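Local structure of OLD nuclease (Thermus scotoductus, 6P74) at residues R11-P19 with D332-R340; T309-N318 with F360-F369. The protein degrades linear or supercoiled double-stranded DNA in the 5'-to-3' direction, nicks circular DNA, and hydrolyses ATP in a DNA-stimulated manner. All coordinates share one frame; numbering follows the deposited sequence.

Interaction 1. Residues R11-P19 with D332-R340; sequences RCLEDIDLP and DRVVVSYVR. With SO4 (sulfate ion), chain G.
The Tyr338 ring lies between Pro19 CD over one face and a sulfate oxygen over the other, where two beta-sheets of the ABC-type ATPase domain pack together. Pro19 CD makes a CH-pi contact, 3.6 Å from the centroid of the Tyr338 ring, leaning toward the rim; sulfate O2 sits over the middle of the opposite face. That ion, probably from the crystallisation liquor, also accepts two weak hydrogen bonds from the backbone N of Tyr338. With CG between its backbone N and carbonyl carbon (chi1 53°), the Tyr338 ring faces Pro19.

At the other end the Arg333 guanidinium has Glu14 CG over one face, while Asp15 CB approaches it obliquely. The Glu14 and Arg333 side chains cross nearly at right angles, their planar groups turned 33° apart. Glu14 OE1 makes a second salt bridge, to Arg68, so the carboxylate is shared between two arginines.

Between these ends strands 16-19 and 334-337 run 18° from parallel, their axes 7.2 Å apart, and no hydrogen bond joins them: contact is chiefly through side chains. Ile16 CG2 meets Val336 CG2 at 4.0 Å, and Leu13 CD2 reaches Val334 CG1 at 3.7 Å. Val334 CG2 turns instead to the backbone, 3.3 Å from Cys12 O. The salt bridge that closes this end runs from Glu14 OE2 to Arg333 NH1, 3.1 Å.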
loop_
_atom_site.group_PDB
_atom_site.type_symbol
_atom_site.label_atom_id
_atom_site.label_comp_id
_atom_site.label_asym_id
_atom_site.label_seq_id
_atom_site.Cartn_x
_atom_site.Cartn_y
_atom_site.Cartn_z
ATOM N N ARG A 11 7.657 5.701 8.381
ATOM C CA ARG A 11 6.999 4.456 8.774
ATOM C C ARG A 11 7.749 3.785 9.922
ATOM O O ARG A 11 7.916 4.386 10.989
ATOM C CB ARG A 11 6.847 3.531 7.562
ATOM C CG ARG A 11 5.775 4.035 6.599
ATOM C CD ARG A 11 5.818 3.362 5.236
ATOM N NE ARG A 11 5.118 4.159 4.221
ATOM C CZ ARG A 11 4.835 3.735 2.990
ATOM N NH1 ARG A 11 5.178 2.508 2.606
ATOM N NH2 ARG A 11 4.199 4.533 2.139
ATOM N N CYS A 12 8.209 2.551 9.728
ATOM C CA CYS A 12 8.911 1.858 10.802
ATOM C C CYS A 12 10.384 2.243 10.909
ATOM O O CYS A 12 11.041 1.816 11.866
ATOM C CB CYS A 12 8.771 0.337 10.635
ATOM S SG CYS A 12 9.335 -0.344 9.051
ATOM N N LEU A 13 10.912 3.052 9.982
ATOM C CA LEU A 13 12.343 3.365 9.932
ATOM C C LEU A 13 12.596 4.638 10.726
ATOM O O LEU A 13 12.528 5.752 10.199
ATOM C CB LEU A 13 12.818 3.509 8.488
ATOM C CG LEU A 13 12.538 2.328 7.552
ATOM C CD1 LEU A 13 13.087 2.591 6.159
ATOM C CD2 LEU A 13 13.120 1.049 8.128
ATOM N N GLU A 14 12.917 4.478 12.011
ATOM C CA GLU A 14 13.180 5.645 12.845
ATOM C C GLU A 14 14.458 6.346 12.410
ATOM O O GLU A 14 14.469 7.571 12.214
ATOM C CB GLU A 14 13.260 5.248 14.312
ATOM C CG GLU A 14 13.735 6.370 15.215
ATOM C CD GLU A 14 13.299 6.195 16.657
ATOM O OE1 GLU A 14 12.876 7.202 17.264
ATOM O OE2 GLU A 14 13.373 5.061 17.188
ATOM N N ASP A 15 15.535 5.585 12.232
ATOM C CA ASP A 15 16.822 6.149 11.829
ATOM C C ASP A 15 17.524 4.936 11.225
ATOM O O ASP A 15 17.537 3.861 11.837
ATOM C CB ASP A 15 17.484 6.863 13.005
ATOM C CG ASP A 15 18.778 7.564 12.611
ATOM O OD1 ASP A 15 19.363 7.209 11.568
ATOM O OD2 ASP A 15 19.215 8.477 13.343
ATOM N N ILE A 16 18.110 5.102 10.039
ATOM C CA ILE A 16 18.838 4.022 9.387
ATOM C C ILE A 16 19.755 4.692 8.379
ATOM O O ILE A 16 19.461 5.760 7.836
ATOM C CB ILE A 16 18.053 2.888 8.688
ATOM C CG1 ILE A 16 17.118 3.491 7.647
ATOM C CG2 ILE A 16 17.292 2.060 9.718
ATOM C CD1 ILE A 16 16.839 2.593 6.468
ATOM N N ASP A 17 20.858 4.011 8.100
ATOM C CA ASP A 17 21.882 4.520 7.200
ATOM C C ASP A 17 22.586 3.316 6.582
ATOM O O ASP A 17 23.297 2.593 7.285
ATOM C CB ASP A 17 22.846 5.408 7.985
ATOM C CG ASP A 17 23.908 6.042 7.118
ATOM O OD1 ASP A 17 23.978 5.729 5.899
ATOM O OD2 ASP A 17 24.683 6.856 7.677
ATOM N N LEU A 18 22.393 3.076 5.287
ATOM C CA LEU A 18 23.107 1.921 4.759
ATOM C C LEU A 18 23.810 2.236 3.451
ATOM O O LEU A 18 23.320 3.032 2.643
ATOM C CB LEU A 18 22.172 0.717 4.550
ATOM C CG LEU A 18 21.078 0.858 3.507
ATOM C CD1 LEU A 18 20.874 -0.476 2.780
ATOM C CD2 LEU A 18 19.813 1.290 4.198
ATOM N N PRO A 19 24.958 1.613 3.211
ATOM C CA PRO A 19 25.586 1.733 1.891
ATOM C C PRO A 19 24.806 0.947 0.859
ATOM O O PRO A 19 24.102 -0.021 1.172
ATOM C CB PRO A 19 26.980 1.136 2.093
ATOM C CG PRO A 19 26.773 0.128 3.247
ATOM C CD PRO A 19 25.752 0.791 4.149
ATOM N N ASP A 332 11.538 -2.744 18.961
ATOM C CA ASP A 332 10.852 -2.486 17.690
ATOM C C ASP A 332 11.557 -1.411 16.872
ATOM O O ASP A 332 10.931 -0.717 16.066
ATOM C CB ASP A 332 9.381 -2.101 17.892
ATOM C CG ASP A 332 8.458 -3.304 17.911
ATOM O OD1 ASP A 332 8.872 -4.382 17.423
ATOM O OD2 ASP A 332 7.316 -3.167 18.417
ATOM N N ARG A 333 12.856 -1.261 17.101
ATOM C CA ARG A 333 13.686 -0.298 16.397
ATOM C C ARG A 333 14.331 -1.019 15.222
ATOM O O ARG A 333 14.970 -2.067 15.409
ATOM C CB ARG A 333 14.731 0.289 17.348
ATOM C CG ARG A 333 15.867 1.028 16.674
ATOM C CD ARG A 333 16.025 2.440 17.224
ATOM N NE ARG A 333 16.977 3.214 16.421
ATOM C CZ ARG A 333 17.174 4.526 16.529
ATOM N NH1 ARG A 333 16.481 5.239 17.409
ATOM N NH2 ARG A 333 18.065 5.129 15.750
ATOM N N VAL A 334 14.154 -0.480 14.010
ATOM C CA VAL A 334 14.741 -1.137 12.842
ATOM C C VAL A 334 16.235 -0.863 12.813
ATOM O O VAL A 334 16.688 0.276 12.990
ATOM C CB VAL A 334 14.074 -0.701 11.533
ATOM C CG1 VAL A 334 14.732 -1.447 10.368
ATOM C CG2 VAL A 334 12.608 -1.017 11.565
ATOM N N VAL A 335 16.991 -1.918 12.590
ATOM C CA VAL A 335 18.439 -1.931 12.607
ATOM C C VAL A 335 18.853 -2.648 11.339
ATOM O O VAL A 335 18.229 -3.645 10.967
ATOM C CB VAL A 335 18.964 -2.651 13.875
ATOM C CG1 VAL A 335 20.432 -2.991 13.764
ATOM C CG2 VAL A 335 18.700 -1.785 15.107
ATOM N N VAL A 336 19.849 -2.116 10.639
ATOM C CA VAL A 336 20.372 -2.737 9.427
ATOM C C VAL A 336 21.807 -3.162 9.680
ATOM O O VAL A 336 22.594 -2.393 10.237
ATOM C CB VAL A 336 20.309 -1.783 8.229
ATOM C CG1 VAL A 336 20.823 -2.488 6.976
ATOM C CG2 VAL A 336 18.908 -1.255 8.047
ATOM N N SER A 337 22.157 -4.370 9.242
ATOM C CA SER A 337 23.490 -4.931 9.413
ATOM C C SER A 337 24.087 -5.269 8.059
ATOM O O SER A 337 23.363 -5.615 7.123
ATOM C CB SER A 337 23.473 -6.230 10.263
ATOM O OG SER A 337 22.641 -6.075 11.389
ATOM N N TYR A 338 25.417 -5.222 7.990
ATOM C CA TYR A 338 26.193 -5.435 6.773
ATOM C C TYR A 338 27.666 -5.493 7.152
ATOM O O TYR A 338 28.061 -5.063 8.241
ATOM C CB TYR A 338 25.949 -4.326 5.739
ATOM C CG TYR A 338 26.163 -2.922 6.278
ATOM C CD1 TYR A 338 27.432 -2.344 6.294
ATOM C CD2 TYR A 338 25.110 -2.187 6.783
ATOM C CE1 TYR A 338 27.650 -1.071 6.807
ATOM C CE2 TYR A 338 25.310 -0.886 7.290
ATOM C CZ TYR A 338 26.585 -0.331 7.292
ATOM O OH TYR A 338 26.804 0.947 7.797
ATOM N N VAL A 339 28.476 -6.036 6.247
ATOM C CA VAL A 339 29.916 -6.039 6.464
ATOM C C VAL A 339 30.428 -4.606 6.334
ATOM O O VAL A 339 30.238 -3.954 5.303
ATOM C CB VAL A 339 30.623 -6.977 5.481
ATOM C CG1 VAL A 339 32.087 -7.032 5.811
ATOM C CG2 VAL A 339 30.025 -8.385 5.549
ATOM N N ARG A 340 31.061 -4.106 7.394
ATOM C CA ARG A 340 31.651 -2.774 7.380
ATOM C C ARG A 340 32.862 -2.729 6.455
ATOM O O ARG A 340 33.538 -3.734 6.231
ATOM C CB ARG A 340 32.062 -2.352 8.793
ATOM C CG ARG A 340 30.911 -2.256 9.786
ATOM C CD ARG A 340 31.355 -1.734 11.163
ATOM N NE ARG A 340 31.877 -0.363 11.097
ATOM C CZ ARG A 340 31.139 0.736 10.904
ATOM N NH1 ARG A 340 29.818 0.651 10.749
ATOM N NH2 ARG A 340 31.726 1.931 10.852
HETATM S S SO4 G . 26.799 -3.067 11.085
HETATM O O1 SO4 G . 27.964 -3.200 11.951
HETATM O O2 SO4 G . 27.249 -2.872 9.712
HETATM O O3 SO4 G . 26.002 -4.287 11.168
HETATM O O4 SO4 G . 25.999 -1.919 11.500
#

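Interaction 2. Residues T309-N318 with F360-F369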
loop_
_atom_site.group_PDB
_atom_site.type_symbol
_atom_site.label_atom_id
_atom_site.label_comp_id
_atom_site.label_asym_id
_atom_site.label_seq_id
_atom_site.Cartn_x
_atom_site.Cartn_y
_atom_site.Cartn_z
ATOM N N THR A 309 14.595 -9.856 -0.840
ATOM C CA THR A 309 14.461 -11.257 -1.215
ATOM C C THR A 309 14.192 -12.116 0.010
ATOM O O THR A 309 14.597 -11.787 1.132
ATOM C CB THR A 309 15.712 -11.787 -1.928
ATOM O OG1 THR A 309 15.414 -13.042 -2.535
ATOM C CG2 THR A 309 16.843 -11.993 -0.940
ATOM N N HIS A 310 13.499 -13.230 -0.228
ATOM C CA HIS A 310 13.321 -14.299 0.746
ATOM C C HIS A 310 14.020 -15.574 0.321
ATOM O O HIS A 310 13.889 -16.597 1.003
ATOM C CB HIS A 310 11.836 -14.599 0.949
ATOM C CG HIS A 310 11.135 -13.613 1.820
ATOM N ND1 HIS A 310 11.166 -13.690 3.198
ATOM C CD2 HIS A 310 10.377 -12.532 1.517
ATOM C CE1 HIS A 310 10.463 -12.694 3.706
ATOM N NE2 HIS A 310 9.972 -11.978 2.708
ATOM N N SER A 311 14.724 -15.547 -0.792
ATOM C CA SER A 311 15.253 -16.740 -1.422
ATOM C C SER A 311 16.727 -16.877 -1.124
ATOM O O SER A 311 17.481 -15.920 -1.333
ATOM C CB SER A 311 15.047 -16.685 -2.930
ATOM O OG SER A 311 15.738 -17.750 -3.572
ATOM N N PRO A 312 17.190 -18.031 -0.642
ATOM C CA PRO A 312 18.640 -18.234 -0.520
ATOM C C PRO A 312 19.362 -18.280 -1.868
ATOM O O PRO A 312 20.597 -18.334 -1.897
ATOM C CB PRO A 312 18.751 -19.570 0.227
ATOM C CG PRO A 312 17.453 -20.267 -0.031
ATOM C CD PRO A 312 16.410 -19.187 -0.182
ATOM N N ILE A 313 18.646 -18.293 -2.981
ATOM C CA ILE A 313 19.343 -18.302 -4.255
ATOM C C ILE A 313 19.814 -16.900 -4.611
ATOM O O ILE A 313 20.893 -16.737 -5.186
ATOM C CB ILE A 313 18.441 -18.927 -5.330
ATOM C CG1 ILE A 313 18.303 -20.438 -5.064
ATOM C CG2 ILE A 313 18.982 -18.663 -6.717
ATOM C CD1 ILE A 313 16.938 -21.000 -5.482
ATOM N N PHE A 314 19.061 -15.871 -4.212
ATOM C CA PHE A 314 19.425 -14.476 -4.446
ATOM C C PHE A 314 20.236 -13.854 -3.310
ATOM O O PHE A 314 20.676 -12.702 -3.429
ATOM C CB PHE A 314 18.161 -13.639 -4.683
ATOM C CG PHE A 314 17.485 -13.915 -5.991
ATOM C CD1 PHE A 314 16.567 -14.954 -6.110
ATOM C CD2 PHE A 314 17.770 -13.140 -7.109
ATOM C CE1 PHE A 314 15.951 -15.216 -7.325
ATOM C CE2 PHE A 314 17.154 -13.388 -8.329
ATOM C CZ PHE A 314 16.241 -14.425 -8.438
ATOM N N ALA A 315 20.444 -14.559 -2.208
ATOM C CA ALA A 315 21.199 -13.999 -1.091
ATOM C C ALA A 315 22.376 -14.939 -0.860
ATOM O O ALA A 315 22.284 -15.885 -0.075
ATOM C CB ALA A 315 20.328 -13.827 0.126
ATOM N N ASP A 316 23.476 -14.668 -1.565
ATOM C CA ASP A 316 24.635 -15.552 -1.622
ATOM C C ASP A 316 25.635 -15.170 -0.539
ATOM O O ASP A 316 26.118 -14.032 -0.520
ATOM C CB ASP A 316 25.293 -15.460 -2.995
ATOM C CG ASP A 316 26.133 -16.662 -3.315
ATOM O OD1 ASP A 316 27.055 -16.992 -2.520
ATOM O OD2 ASP A 316 25.851 -17.288 -4.364
ATOM N N VAL A 317 25.976 -16.123 0.339
ATOM C CA VAL A 317 26.935 -15.801 1.391
ATOM C C VAL A 317 28.313 -15.493 0.807
ATOM O O VAL A 317 29.088 -14.741 1.404
ATOM C CB VAL A 317 27.017 -16.923 2.444
ATOM C CG1 VAL A 317 27.504 -18.131 1.799
ATOM C CG2 VAL A 317 27.987 -16.573 3.518
ATOM N N ASN A 318 28.653 -16.055 -0.351
ATOM C CA ASN A 318 29.961 -15.768 -0.924
ATOM C C ASN A 318 30.031 -14.352 -1.460
ATOM O O ASN A 318 31.125 -13.828 -1.675
ATOM C CB ASN A 318 30.294 -16.780 -2.021
ATOM C CG ASN A 318 30.130 -18.219 -1.542
ATOM O OD1 ASN A 318 31.046 -18.807 -0.946
ATOM N ND2 ASN A 318 28.943 -18.787 -1.775
ATOM N N PHE A 360 31.270 -24.692 -3.057
ATOM C CA PHE A 360 30.151 -23.836 -2.695
ATOM C C PHE A 360 28.843 -24.611 -2.662
ATOM O O PHE A 360 28.626 -25.559 -3.433
ATOM C CB PHE A 360 29.997 -22.681 -3.686
ATOM C CG PHE A 360 31.205 -21.823 -3.811
ATOM C CD1 PHE A 360 31.657 -21.083 -2.735
ATOM C CD2 PHE A 360 31.882 -21.739 -5.014
ATOM C CE1 PHE A 360 32.764 -20.278 -2.846
ATOM C CE2 PHE A 360 32.998 -20.931 -5.142
ATOM C CZ PHE A 360 33.438 -20.194 -4.053
ATOM N N ASP A 361 27.941 -24.155 -1.787
ATOM C CA ASP A 361 26.688 -24.859 -1.531
ATOM C C ASP A 361 25.625 -23.828 -1.178
ATOM O O ASP A 361 25.661 -23.229 -0.100
ATOM C CB ASP A 361 26.846 -25.897 -0.410
ATOM C CG ASP A 361 25.553 -26.673 -0.139
ATOM O OD1 ASP A 361 24.538 -26.437 -0.851
ATOM O OD2 ASP A 361 25.547 -27.520 0.799
ATOM N N THR A 362 24.676 -23.652 -2.085
ATOM C CA THR A 362 23.599 -22.690 -1.899
ATOM C C THR A 362 22.846 -22.902 -0.600
ATOM O O THR A 362 22.373 -21.932 0.003
ATOM C CB THR A 362 22.642 -22.788 -3.082
ATOM O OG1 THR A 362 23.190 -22.017 -4.154
ATOM C CG2 THR A 362 21.260 -22.279 -2.708
ATOM N N ALA A 363 22.717 -24.159 -0.155
ATOM C CA ALA A 363 21.977 -24.425 1.078
ATOM C C ALA A 363 22.536 -23.632 2.239
ATOM O O ALA A 363 21.792 -23.292 3.167
ATOM C CB ALA A 363 21.985 -25.920 1.419
ATOM N N ARG A 364 23.835 -23.309 2.206
ATOM C CA ARG A 364 24.425 -22.547 3.301
ATOM C C ARG A 364 23.841 -21.149 3.424
ATOM O O ARG A 364 23.954 -20.539 4.496
ATOM C CB ARG A 364 25.935 -22.437 3.132
ATOM C CG ARG A 364 26.634 -23.753 3.142
ATOM C CD ARG A 364 28.074 -23.596 2.774
ATOM N NE ARG A 364 28.641 -24.920 2.561
ATOM C CZ ARG A 364 29.581 -25.201 1.668
ATOM N NH1 ARG A 364 30.091 -24.245 0.893
ATOM N NH2 ARG A 364 30.006 -26.447 1.557
ATOM N N ASN A 365 23.219 -20.625 2.365
ATOM C CA ASN A 365 22.669 -19.269 2.462
ATOM C C ASN A 365 21.488 -19.188 3.427
ATOM O O ASN A 365 21.158 -18.090 3.884
ATOM C CB ASN A 365 22.254 -18.757 1.074
ATOM C CG ASN A 365 23.414 -18.742 0.082
ATOM O OD1 ASN A 365 24.570 -18.551 0.457
ATOM N ND2 ASN A 365 23.101 -18.935 -1.192
ATOM N N GLU A 366 20.841 -20.317 3.735
ATOM C CA GLU A 366 19.789 -20.349 4.747
ATOM C C GLU A 366 20.202 -19.659 6.043
ATOM O O GLU A 366 19.347 -19.169 6.793
ATOM C CB GLU A 366 19.415 -21.805 5.052
ATOM C CG GLU A 366 18.822 -22.561 3.877
ATOM C CD GLU A 366 17.441 -22.068 3.511
ATOM O OE1 GLU A 366 16.826 -21.329 4.322
ATOM O OE2 GLU A 366 16.968 -22.427 2.409
ATOM N N VAL A 367 21.501 -19.632 6.342
ATOM C CA VAL A 367 21.943 -18.931 7.542
ATOM C C VAL A 367 21.388 -17.523 7.580
ATOM O O VAL A 367 21.154 -16.972 8.658
ATOM C CB VAL A 367 23.479 -18.908 7.626
ATOM C CG1 VAL A 367 23.907 -18.686 9.038
ATOM C CG2 VAL A 367 24.037 -20.216 7.178
ATOM N N LEU A 368 21.187 -16.904 6.417
ATOM C CA LEU A 368 20.768 -15.512 6.385
ATOM C C LEU A 368 19.306 -15.334 6.747
ATOM O O LEU A 368 18.882 -14.203 6.980
ATOM C CB LEU A 368 21.032 -14.908 5.004
ATOM C CG LEU A 368 22.472 -15.042 4.522
ATOM C CD1 LEU A 368 22.527 -14.727 3.030
ATOM C CD2 LEU A 368 23.385 -14.132 5.310
ATOM N N PHE A 369 18.526 -16.409 6.818
ATOM C CA PHE A 369 17.096 -16.285 7.052
ATOM C C PHE A 369 16.664 -16.829 8.401
ATOM O O PHE A 369 15.468 -16.868 8.681
ATOM C CB PHE A 369 16.336 -16.968 5.914
ATOM C CG PHE A 369 16.700 -16.409 4.587
ATOM C CD1 PHE A 369 16.259 -15.151 4.218
ATOM C CD2 PHE A 369 17.551 -17.083 3.747
ATOM C CE1 PHE A 369 16.613 -14.611 3.013
ATOM C CE2 PHE A 369 17.913 -16.543 2.539
ATOM C CZ PHE A 369 17.453 -15.310 2.175
HETATM O O HOH W 1 30.504 -21.041 1.250
HETATM O O HOH W 2 28.433 -21.551 -0.435
#
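Beside the inferred ATP site, the loop that follows strand 304-308 of the P-loop ATPase core packs on a short 3-10 segment, 362-368, and the amide of Asn365 makes both hydrogen bonds between the segments. Asn365 ND2 donates to Pro312 O (2.7 Å), arriving nearly in line with that carbonyl though tilted 22° from its own amide plane. On the other branch Asn365 OD1 accepts Val317 N at 2.8 Å, a fairly straight bond whose donor stands above the carbonyl plane. Two bonds to separate points of the loop fix the rotation of this buried amide.

Phe369 closes the other end. Its CG lies anti to the carbonyl carbon (chi1 -57°), which carries the ring against the loop, where Phe369 CE2 meets Pro312 CA (3.6 Å) and His310 O lies over one face, offset toward the rim. Ala315 CB is 3.8 Å from Phe369 CZ, and Leu368 CD1 touches the same methyl.

Asp316 OD1 takes Asn318 ND2 on its syn lone pair and Asn318 N on its anti one, while a water links Asn318 OD1 to Arg364 NH1. His310 lies near Lys34 of the probable ATP-binding loop (Walker A). Thr309 OG1 also bonds to Glu279 and Ser311 OG to Gln287. Thr309 and Ser311 form successive ST turns and Asp316 an Asx turn, in which a side-chain oxygen takes the place of a backbone carbonyl.

Overall arrangement
Interactions 1 and 2 lie 21 Å apart between centres, with nearest atoms about 8 Å apart, and they do not touch. Their segments alternate along the chain: 11-19, 309-318, 332-340, 360-369. Both belong to the ATPase domain, whose N-terminal and C-terminal parts are separated in sequence by the dimerization region. Interaction 1 joins those two parts, packing the antiparallel sheet of strand 13-19 against strand 334-337, outermost in the mixed sheet. Interaction 2 lies wholly in the C-terminal part: 309-318 follows strand 304-308, an inner strand of the same mixed sheet, and 360-369 leads into the Toprim region, where Val317 and Leu368 pack on helix 409-422.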